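Local coordinates for Ara h 8 allergen isoform (Arachis hypogaea, PDB 6V8J), which is a Bet v 1-family, pathogenesis-related allergen associated with plant defence, and may bind abscisic acid, at residues 37-42 with 55-60; 67-72 with 83-88; 96-101 with 117-122. All coordinates share one frame; numbering follows the deposited sequence.

All three contacts are antiparallel strand pairs of one seven-stranded sheet, each within a separate hairpin. Contacts 1 and 2 are surface contacts, the first at the outer strand 38-45 and the second further in; contact 3 is partly buried. Strands 53-60 and 63-75 are neighbours, so contacts 1 and 2 touch. Contact 3 adjoins contact 2 through strands 80-87 and 95-107, where the hydroxyls of T84 and S99 meet; contacts 1 and 3 do not touch. The chemistry changes across the sheet: a shared water and a sodium-bound carbonyl in contact 1, parallel aromatic rings and a threonine-aspartate bond in contact 2, and valine-phenylalanine packing whose rings rest on helix 129-151 in contact 3.

Contact 1: 37-42 with 55-60; sequences AIQSIE and KVTAVE. With NA (sodium ion), chain E.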
loop_
_atom_site.group_PDB
_atom_site.type_symbol
_atom_site.label_atom_id
_atom_site.label_comp_id
_atom_site.label_asym_id
_atom_site.label_seq_id
_atom_site.Cartn_x
_atom_site.Cartn_y
_atom_site.Cartn_z
ATOM N N ALA A 37 -8.174 -5.646 11.196
ATOM C CA ALA A 37 -9.032 -4.481 10.842
ATOM C C ALA A 37 -9.487 -4.526 9.385
ATOM O O ALA A 37 -10.540 -3.907 9.070
ATOM C CB ALA A 37 -8.281 -3.198 11.112
ATOM N N ILE A 38 -8.753 -5.220 8.524
ATOM C CA ILE A 38 -9.057 -5.199 7.068
ATOM C C ILE A 38 -9.930 -6.408 6.705
ATOM O O ILE A 38 -9.415 -7.483 6.677
ATOM C CB ILE A 38 -7.724 -5.156 6.304
ATOM C CG1 ILE A 38 -7.195 -3.726 6.201
ATOM C CG2 ILE A 38 -7.841 -5.838 4.963
ATOM C CD1 ILE A 38 -5.760 -3.649 5.804
ATOM N N GLN A 39 -11.230 -6.200 6.506
ATOM C CA GLN A 39 -12.219 -7.286 6.272
ATOM C C GLN A 39 -12.014 -8.008 4.939
ATOM O O GLN A 39 -12.135 -9.217 4.913
ATOM C CB GLN A 39 -13.628 -6.704 6.244
ATOM C CG GLN A 39 -14.396 -6.855 7.537
ATOM C CD GLN A 39 -15.782 -6.308 7.333
ATOM O OE1 GLN A 39 -16.346 -6.435 6.267
ATOM N NE2 GLN A 39 -16.320 -5.687 8.364
ATOM N N SER A 40 -11.767 -7.257 3.871
ATOM C CA SER A 40 -11.884 -7.783 2.487
ATOM C C SER A 40 -11.229 -6.808 1.512
ATOM O O SER A 40 -11.117 -5.657 1.832
ATOM C CB SER A 40 -13.305 -8.070 2.089
ATOM O OG SER A 40 -14.076 -6.897 2.039
ATOM N N ILE A 41 -10.745 -7.341 0.405
ATOM C CA ILE A 41 -10.190 -6.596 -0.760
ATOM C C ILE A 41 -10.818 -7.276 -1.970
ATOM O O ILE A 41 -10.603 -8.494 -2.118
ATOM C CB ILE A 41 -8.644 -6.621 -0.793
ATOM C CG1 ILE A 41 -8.058 -6.107 0.527
ATOM C CG2 ILE A 41 -8.144 -5.849 -2.028
ATOM C CD1 ILE A 41 -6.568 -6.078 0.577
ATOM N N GLU A 42 -11.635 -6.543 -2.729
ATOM C CA GLU A 42 -12.352 -7.077 -3.899
ATOM C C GLU A 42 -12.047 -6.183 -5.096
ATOM O O GLU A 42 -11.959 -4.948 -4.913
ATOM C CB GLU A 42 -13.858 -7.066 -3.647
ATOM C CG GLU A 42 -14.335 -7.736 -2.377
ATOM C CD GLU A 42 -15.654 -7.130 -1.946
ATOM O OE1 GLU A 42 -15.675 -5.909 -1.659
ATOM O OE2 GLU A 42 -16.656 -7.845 -1.978
ATOM N N LYS A 55 -11.678 -2.428 -3.902
ATOM C CA LYS A 55 -12.327 -1.889 -2.686
ATOM C C LYS A 55 -11.789 -2.658 -1.482
ATOM O O LYS A 55 -11.888 -3.884 -1.483
ATOM C CB LYS A 55 -13.851 -2.005 -2.834
ATOM C CG LYS A 55 -14.671 -1.870 -1.552
ATOM C CD LYS A 55 -16.179 -2.032 -1.761
ATOM C CE LYS A 55 -16.762 -0.799 -2.428
ATOM N NZ LYS A 55 -18.043 -1.016 -3.161
ATOM N N VAL A 56 -11.175 -1.949 -0.536
ATOM C CA VAL A 56 -10.629 -2.474 0.744
ATOM C C VAL A 56 -11.636 -2.084 1.824
ATOM O O VAL A 56 -11.813 -0.880 2.056
ATOM C CB VAL A 56 -9.215 -1.936 1.050
ATOM C CG1 VAL A 56 -8.663 -2.497 2.340
ATOM C CG2 VAL A 56 -8.242 -2.185 -0.100
ATOM N N THR A 57 -12.285 -3.094 2.392
ATOM C CA THR A 57 -13.204 -2.895 3.531
ATOM C C THR A 57 -12.425 -3.120 4.828
ATOM O O THR A 57 -11.753 -4.144 4.944
ATOM C CB THR A 57 -14.435 -3.792 3.433
ATOM O OG1 THR A 57 -14.943 -3.706 2.107
ATOM C CG2 THR A 57 -15.508 -3.414 4.427
ATOM N N ALA A 58 -12.512 -2.141 5.725
ATOM C CA ALA A 58 -11.856 -2.131 7.043
ATOM C C ALA A 58 -12.938 -1.901 8.102
ATOM O O ALA A 58 -13.857 -1.107 7.870
ATOM C CB ALA A 58 -10.829 -1.045 7.057
ATOM N N VAL A 59 -12.831 -2.603 9.225
ATOM C CA VAL A 59 -13.712 -2.328 10.391
ATOM C C VAL A 59 -12.837 -2.078 11.618
ATOM O O VAL A 59 -11.900 -2.851 11.829
ATOM C CB VAL A 59 -14.689 -3.493 10.600
ATOM C CG1 VAL A 59 -13.950 -4.805 10.796
ATOM C CG2 VAL A 59 -15.641 -3.214 11.747
ATOM N N GLU A 60 -13.113 -1.003 12.355
ATOM C CA GLU A 60 -12.543 -0.811 13.713
ATOM C C GLU A 60 -13.584 -0.167 14.630
ATOM O O GLU A 60 -14.234 0.796 14.211
ATOM C CB GLU A 60 -11.283 0.040 13.630
ATOM C CG GLU A 60 -11.469 1.286 12.804
ATOM C CD GLU A 60 -10.140 1.935 12.469
ATOM O OE1 GLU A 60 -9.122 1.470 13.009
ATOM O OE2 GLU A 60 -10.130 2.889 11.670
HETATM NA NA NA E . -8.878 -9.257 8.516
HETATM O O HOH W 1 -13.955 -5.240 -0.057
#
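The amide of Q39 has T57 CG2 above its plane on the OE1 side, 3.6 Å from that oxygen, while V59 CG1 lies next to the amide nitrogen, 3.5 Å from NE2. E42 runs alongside K55, pointing the same way, with OE1 3.9 Å from K55 CD. On the opposite face of the sheet I41 and V56 run side by side, CG1 to CG2 4.0 Å, and the side chains of I38 and I41 rest on T31 of helix 27-34. Two residues, Q39 and S40, share T57 as their partner, which makes a classic beta bulge: T57 O receives a bond from S40 N at 3.3 Å and a weak, bent one from Q39 N. Beyond it the ladder is regular, with E42 and K55 paired by two bonds, the shorter from K55 N to E42 O at 2.7 Å. I38 O binds the sodium ion at 2.6 Å, together with the carbonyls of P32 and I35. One water accepts from the hydroxyls of S40 and T57 and donates to K55 O, so it bridges the strands; its contact with E42 OE1 is improbably short and doubtful.

Contact 2: 67-72 with 83-88; sequences VLHKID and YTISGG
H69 lays its imidazole nearly parallel to the phenol ring of Y83, planes at 9° and centroids 4.6 Å apart, but the rings are displaced until little of one faces the other. The touch is concentrated at one place: Y83 CD2 sits over a face of the imidazole, 3.2 Å from H69 CE1. With CG trans to the backbone nitrogen, chi1 170° carries the ring diagonally toward Y83 on the partner strand, where its NE2 is hydrogen-bonded to Y81 OH. I85 CD1 fits beside both rings, at the edge of Y83 in its plane and 3.5 Å from H69 ND1. F100 stacks on Y83 in turn, which extends the aromatic row toward the next strand. Nearer the other end of the pairing, V67 CB meets I85 CG2 at 4.1 Å.

On the reverse face, T84 OG1 donates to D72 OD2 at 2.6 Å, using the syn lone pair of the carboxylate; the two side chains meet at about a right angle. The same hydroxyl is hydrogen-bonded to S99 OG of strand 95-107. Between the faces runs a regular ladder in which L68 pairs with S86 and K70 with T84, two bonds each; K70 N to T84 O, 2.9 Å, is the straightest at 169°. G87 follows with a positive phi, as the strand ends. The two hydrogen bonds of T84 OG1 link a carboxylate on one side to a neighbouring strand on the other, and the Y81 bond to NE2 probably steadies the imidazole beside Y83 and limits its rotation.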
loop_
_atom_site.group_PDB
_atom_site.type_symbol
_atom_site.label_atom_id
_atom_site.label_comp_id
_atom_site.label_asym_id
_atom_site.label_seq_id
_atom_site.Cartn_x
_atom_site.Cartn_y
_atom_site.Cartn_z
ATOM N N VAL A 67 -11.668 2.092 1.481
ATOM C CA VAL A 67 -10.734 2.909 0.673
ATOM C C VAL A 67 -10.605 2.240 -0.696
ATOM O O VAL A 67 -10.722 1.013 -0.764
ATOM C CB VAL A 67 -9.392 3.187 1.375
ATOM C CG1 VAL A 67 -9.560 4.019 2.631
ATOM C CG2 VAL A 67 -8.582 1.937 1.627
ATOM N N LEU A 68 -10.524 3.046 -1.750
ATOM C CA LEU A 68 -10.357 2.486 -3.110
ATOM C C LEU A 68 -8.873 2.524 -3.457
ATOM O O LEU A 68 -8.210 3.498 -3.115
ATOM C CB LEU A 68 -11.195 3.291 -4.108
ATOM C CG LEU A 68 -12.712 3.225 -3.920
ATOM C CD1 LEU A 68 -13.426 4.162 -4.859
ATOM C CD2 LEU A 68 -13.232 1.825 -4.125
ATOM N N HIS A 69 -8.435 1.501 -4.169
ATOM C CA HIS A 69 -7.023 1.229 -4.500
ATOM C C HIS A 69 -6.915 0.976 -6.012
ATOM O O HIS A 69 -7.484 -0.009 -6.476
ATOM C CB HIS A 69 -6.558 0.075 -3.608
ATOM C CG HIS A 69 -5.236 -0.507 -3.928
ATOM N ND1 HIS A 69 -4.282 -0.725 -2.963
ATOM C CD2 HIS A 69 -4.719 -0.960 -5.083
ATOM C CE1 HIS A 69 -3.234 -1.277 -3.520
ATOM N NE2 HIS A 69 -3.472 -1.425 -4.812
ATOM N N LYS A 70 -6.247 1.887 -6.728
ATOM C CA LYS A 70 -6.082 1.815 -8.196
ATOM C C LYS A 70 -4.652 1.367 -8.505
ATOM O O LYS A 70 -3.723 1.987 -7.959
ATOM C CB LYS A 70 -6.355 3.178 -8.834
ATOM C CG LYS A 70 -6.307 3.186 -10.360
ATOM C CD LYS A 70 -7.177 4.268 -11.016
ATOM C CE LYS A 70 -7.009 4.292 -12.516
ATOM N NZ LYS A 70 -8.241 4.743 -13.205
ATOM N N ILE A 71 -4.472 0.401 -9.412
ATOM C CA ILE A 71 -3.113 0.044 -9.911
ATOM C C ILE A 71 -2.699 1.090 -10.954
ATOM O O ILE A 71 -3.397 1.241 -11.975
ATOM C CB ILE A 71 -3.021 -1.392 -10.459
ATOM C CG1 ILE A 71 -3.580 -2.435 -9.482
ATOM C CG2 ILE A 71 -1.578 -1.685 -10.846
ATOM C CD1 ILE A 71 -3.401 -3.892 -9.925
ATOM N N ASP A 72 -1.602 1.800 -10.720
ATOM C CA ASP A 72 -1.091 2.800 -11.694
ATOM C C ASP A 72 -0.073 2.113 -12.608
ATOM O O ASP A 72 -0.106 2.359 -13.816
ATOM C CB ASP A 72 -0.529 4.023 -10.977
ATOM C CG ASP A 72 -1.530 4.712 -10.090
ATOM O OD1 ASP A 72 -2.639 5.024 -10.592
ATOM O OD2 ASP A 72 -1.199 4.936 -8.906
ATOM N N TYR A 83 0.506 2.399 -7.009
ATOM C CA TYR A 83 -0.957 2.388 -6.754
ATOM C C TYR A 83 -1.349 3.665 -6.023
ATOM O O TYR A 83 -0.462 4.361 -5.438
ATOM C CB TYR A 83 -1.335 1.144 -5.935
ATOM C CG TYR A 83 -0.714 1.076 -4.562
ATOM C CD1 TYR A 83 0.614 0.718 -4.376
ATOM C CD2 TYR A 83 -1.457 1.399 -3.448
ATOM C CE1 TYR A 83 1.175 0.639 -3.112
ATOM C CE2 TYR A 83 -0.926 1.305 -2.174
ATOM C CZ TYR A 83 0.397 0.953 -2.009
ATOM O OH TYR A 83 0.867 0.974 -0.747
ATOM N N THR A 84 -2.640 3.987 -6.116
ATOM C CA THR A 84 -3.246 5.185 -5.506
ATOM C C THR A 84 -4.396 4.754 -4.590
ATOM O O THR A 84 -5.231 3.964 -5.048
ATOM C CB THR A 84 -3.635 6.194 -6.594
ATOM O OG1 THR A 84 -2.409 6.582 -7.223
ATOM C CG2 THR A 84 -4.383 7.381 -6.037
ATOM N N ILE A 85 -4.423 5.308 -3.376
ATOM C CA ILE A 85 -5.436 5.099 -2.297
ATOM C C ILE A 85 -6.292 6.370 -2.233
ATOM O O ILE A 85 -5.701 7.483 -2.298
ATOM C CB ILE A 85 -4.737 4.854 -0.941
ATOM C CG1 ILE A 85 -3.768 3.668 -0.956
ATOM C CG2 ILE A 85 -5.760 4.746 0.170
ATOM C CD1 ILE A 85 -4.407 2.342 -1.324
ATOM N N SER A 86 -7.602 6.177 -2.191
ATOM C CA SER A 86 -8.584 7.270 -2.010
ATOM C C SER A 86 -9.874 6.702 -1.410
ATOM O O SER A 86 -9.975 5.491 -1.287
ATOM C CB SER A 86 -8.853 7.942 -3.323
ATOM O OG SER A 86 -9.188 6.989 -4.309
ATOM N N GLY A 87 -10.818 7.577 -1.085
ATOM C CA GLY A 87 -12.091 7.151 -0.476
ATOM C C GLY A 87 -12.035 7.342 1.020
ATOM O O GLY A 87 -11.446 8.337 1.450
ATOM N N GLY A 88 -12.621 6.416 1.777
ATOM C CA GLY A 88 -12.743 6.577 3.238
ATOM C C GLY A 88 -13.321 7.928 3.605
ATOM O O GLY A 88 -12.675 8.649 4.363
#

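Contact 3: 96-101 with 117-122; sequences EKVSFK and VTFHTK. With SO4 (sulfate ion), chain F; SO4 (sulfate ion), chain H.
V98 and V117 form the apolar centre, CG1 of V98 to CG2 of V117 only 3.3 Å, tighter than ordinary van der Waals contact. Each methyl also covers a phenylalanine of the opposite strand. V117 CG2 lies over one face of F100, 3.9 Å from the ring centroid and shifted toward the rim; V98 CG1 does the same to F119 at 4.1 Å. Both rings pack on V135 of helix 129-151, and F119 also meets the ring of H132. With CG1 of V117 at chi1 60°, its CG2 stands trans to the backbone nitrogen, over the F100 face.

Further out, two backbone bonds join S99 and T118, T118 N to S99 O being 2.6 Å. On the face away from the valines, which S99 and T118 share, K97 extends over H120, its CE 3.4 Å from the imidazole centroid and just 5° off the normal, a CH-pi contact, before NZ makes a weak bond to a sulfate. At the polar end E96 N and, weakly, K97 N both reach H120 O, the former at 2.7 Å. K122 NZ binds a second sulfate at 2.9 Å as well as the carbonyl of E93; both sulfates are probably from the crystallisation liquor. The doubled partners of H120 define a classic beta bulge where the chain turns a corner at E96. This belongs to the Bet v 1 fold, whose curved antiparallel sheet wraps around a long C-terminal helix.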
loop_
_atom_site.group_PDB
_atom_site.type_symbol
_atom_site.label_atom_id
_atom_site.label_comp_id
_atom_site.label_asym_id
_atom_site.label_seq_id
_atom_site.Cartn_x
_atom_site.Cartn_y
_atom_site.Cartn_z
ATOM N N GLU A 96 -7.007 14.216 -0.745
ATOM C CA GLU A 96 -7.769 13.741 -1.927
ATOM C C GLU A 96 -7.356 12.299 -2.195
ATOM O O GLU A 96 -8.213 11.450 -2.330
ATOM C CB GLU A 96 -7.435 14.583 -3.156
ATOM C CG GLU A 96 -7.994 15.995 -3.132
ATOM C CD GLU A 96 -7.525 16.850 -4.300
ATOM O OE1 GLU A 96 -7.575 18.090 -4.193
ATOM O OE2 GLU A 96 -7.079 16.262 -5.301
ATOM N N LYS A 97 -6.052 12.049 -2.194
ATOM C CA LYS A 97 -5.536 10.735 -2.630
ATOM C C LYS A 97 -4.065 10.617 -2.235
ATOM O O LYS A 97 -3.427 11.629 -2.074
ATOM C CB LYS A 97 -5.700 10.549 -4.143
ATOM C CG LYS A 97 -4.909 11.511 -5.017
ATOM C CD LYS A 97 -5.071 11.291 -6.504
ATOM C CE LYS A 97 -4.284 12.248 -7.365
ATOM N NZ LYS A 97 -4.450 12.023 -8.819
ATOM N N VAL A 98 -3.589 9.390 -2.101
ATOM C CA VAL A 98 -2.148 9.125 -1.807
ATOM C C VAL A 98 -1.629 8.156 -2.862
ATOM O O VAL A 98 -2.151 7.035 -2.955
ATOM C CB VAL A 98 -1.907 8.629 -0.370
ATOM C CG1 VAL A 98 -0.409 8.590 -0.065
ATOM C CG2 VAL A 98 -2.622 9.492 0.651
ATOM N N SER A 99 -0.597 8.573 -3.590
ATOM C CA SER A 99 0.053 7.781 -4.662
ATOM C C SER A 99 1.386 7.229 -4.147
ATOM O O SER A 99 2.232 8.015 -3.680
ATOM C CB SER A 99 0.231 8.586 -5.914
ATOM O OG SER A 99 -1.029 8.882 -6.452
ATOM N N PHE A 100 1.514 5.904 -4.234
ATOM C CA PHE A 100 2.706 5.110 -3.900
ATOM C C PHE A 100 3.396 4.649 -5.179
ATOM O O PHE A 100 2.688 4.145 -6.134
ATOM C CB PHE A 100 2.286 3.898 -3.074
ATOM C CG PHE A 100 1.742 4.213 -1.705
ATOM C CD1 PHE A 100 2.601 4.303 -0.634
ATOM C CD2 PHE A 100 0.390 4.488 -1.510
ATOM C CE1 PHE A 100 2.125 4.619 0.630
ATOM C CE2 PHE A 100 -0.080 4.812 -0.253
ATOM C CZ PHE A 100 0.790 4.837 0.817
ATOM N N LYS A 101 4.723 4.814 -5.209
ATOM C CA LYS A 101 5.598 4.142 -6.205
ATOM C C LYS A 101 6.578 3.257 -5.418
ATOM O O LYS A 101 7.322 3.780 -4.544
ATOM C CB LYS A 101 6.288 5.150 -7.125
ATOM C CG LYS A 101 5.338 6.084 -7.859
ATOM C CD LYS A 101 5.934 7.399 -8.329
ATOM C CE LYS A 101 6.606 7.235 -9.661
ATOM N NZ LYS A 101 7.663 8.254 -9.856
ATOM N N VAL A 117 6.232 8.188 -1.972
ATOM C CA VAL A 117 4.786 8.423 -1.712
ATOM C C VAL A 117 4.459 9.887 -2.010
ATOM O O VAL A 117 5.285 10.748 -1.753
ATOM C CB VAL A 117 4.374 7.994 -0.296
ATOM C CG1 VAL A 117 5.135 8.759 0.753
ATOM C CG2 VAL A 117 2.870 8.070 -0.066
ATOM N N THR A 118 3.268 10.111 -2.550
ATOM C CA THR A 118 2.765 11.453 -2.898
ATOM C C THR A 118 1.379 11.647 -2.273
ATOM O O THR A 118 0.437 10.952 -2.651
ATOM C CB THR A 118 2.763 11.652 -4.417
ATOM O OG1 THR A 118 4.083 11.518 -4.936
ATOM C CG2 THR A 118 2.177 12.982 -4.819
ATOM N N PHE A 119 1.300 12.594 -1.348
ATOM C CA PHE A 119 0.041 12.978 -0.680
ATOM C C PHE A 119 -0.575 14.143 -1.471
ATOM O O PHE A 119 0.077 15.159 -1.640
ATOM C CB PHE A 119 0.333 13.383 0.767
ATOM C CG PHE A 119 0.855 12.288 1.669
ATOM C CD1 PHE A 119 2.185 11.922 1.660
ATOM C CD2 PHE A 119 0.001 11.631 2.538
ATOM C CE1 PHE A 119 2.640 10.911 2.485
ATOM C CE2 PHE A 119 0.456 10.623 3.367
ATOM C CZ PHE A 119 1.777 10.262 3.333
ATOM N N HIS A 120 -1.810 13.971 -1.924
ATOM C CA HIS A 120 -2.526 15.022 -2.691
ATOM C C HIS A 120 -3.575 15.635 -1.779
ATOM O O HIS A 120 -4.473 14.921 -1.364
ATOM C CB HIS A 120 -3.232 14.426 -3.913
ATOM C CG HIS A 120 -2.296 13.914 -4.942
ATOM N ND1 HIS A 120 -2.008 14.599 -6.084
ATOM C CD2 HIS A 120 -1.551 12.803 -4.981
ATOM C CE1 HIS A 120 -1.143 13.924 -6.790
ATOM N NE2 HIS A 120 -0.843 12.832 -6.139
ATOM N N THR A 121 -3.432 16.919 -1.495
ATOM C CA THR A 121 -4.325 17.593 -0.530
ATOM C C THR A 121 -5.379 18.409 -1.284
ATOM O O THR A 121 -5.129 18.792 -2.423
ATOM C CB THR A 121 -3.548 18.507 0.417
ATOM O OG1 THR A 121 -2.701 19.284 -0.421
ATOM C CG2 THR A 121 -2.746 17.755 1.455
ATOM N N LYS A 122 -6.511 18.666 -0.628
ATOM C CA LYS A 122 -7.535 19.610 -1.144
ATOM C C LYS A 122 -6.938 21.018 -1.226
ATOM O O LYS A 122 -6.511 21.546 -0.196
ATOM C CB LYS A 122 -8.775 19.552 -0.246
ATOM C CG LYS A 122 -9.693 18.364 -0.510
ATOM C CD LYS A 122 -10.186 17.657 0.737
ATOM C CE LYS A 122 -10.898 16.364 0.405
ATOM N NZ LYS A 122 -11.768 15.910 1.511
HETATM S S SO4 F . -12.486 12.561 2.585
HETATM O O1 SO4 F . -12.388 11.414 3.418
HETATM O O2 SO4 F . -12.812 12.153 1.253
HETATM O O3 SO4 F . -13.497 13.438 3.080
HETATM O O4 SO4 F . -11.240 13.245 2.583
HETATM S S SO4 H . -7.887 9.881 -10.266
HETATM O O1 SO4 H . -8.419 9.969 -8.930
HETATM O O2 SO4 H . -8.405 8.709 -10.925
HETATM O O3 SO4 H . -8.272 11.053 -11.006
HETATM O O4 SO4 H . -6.450 9.803 -10.199
#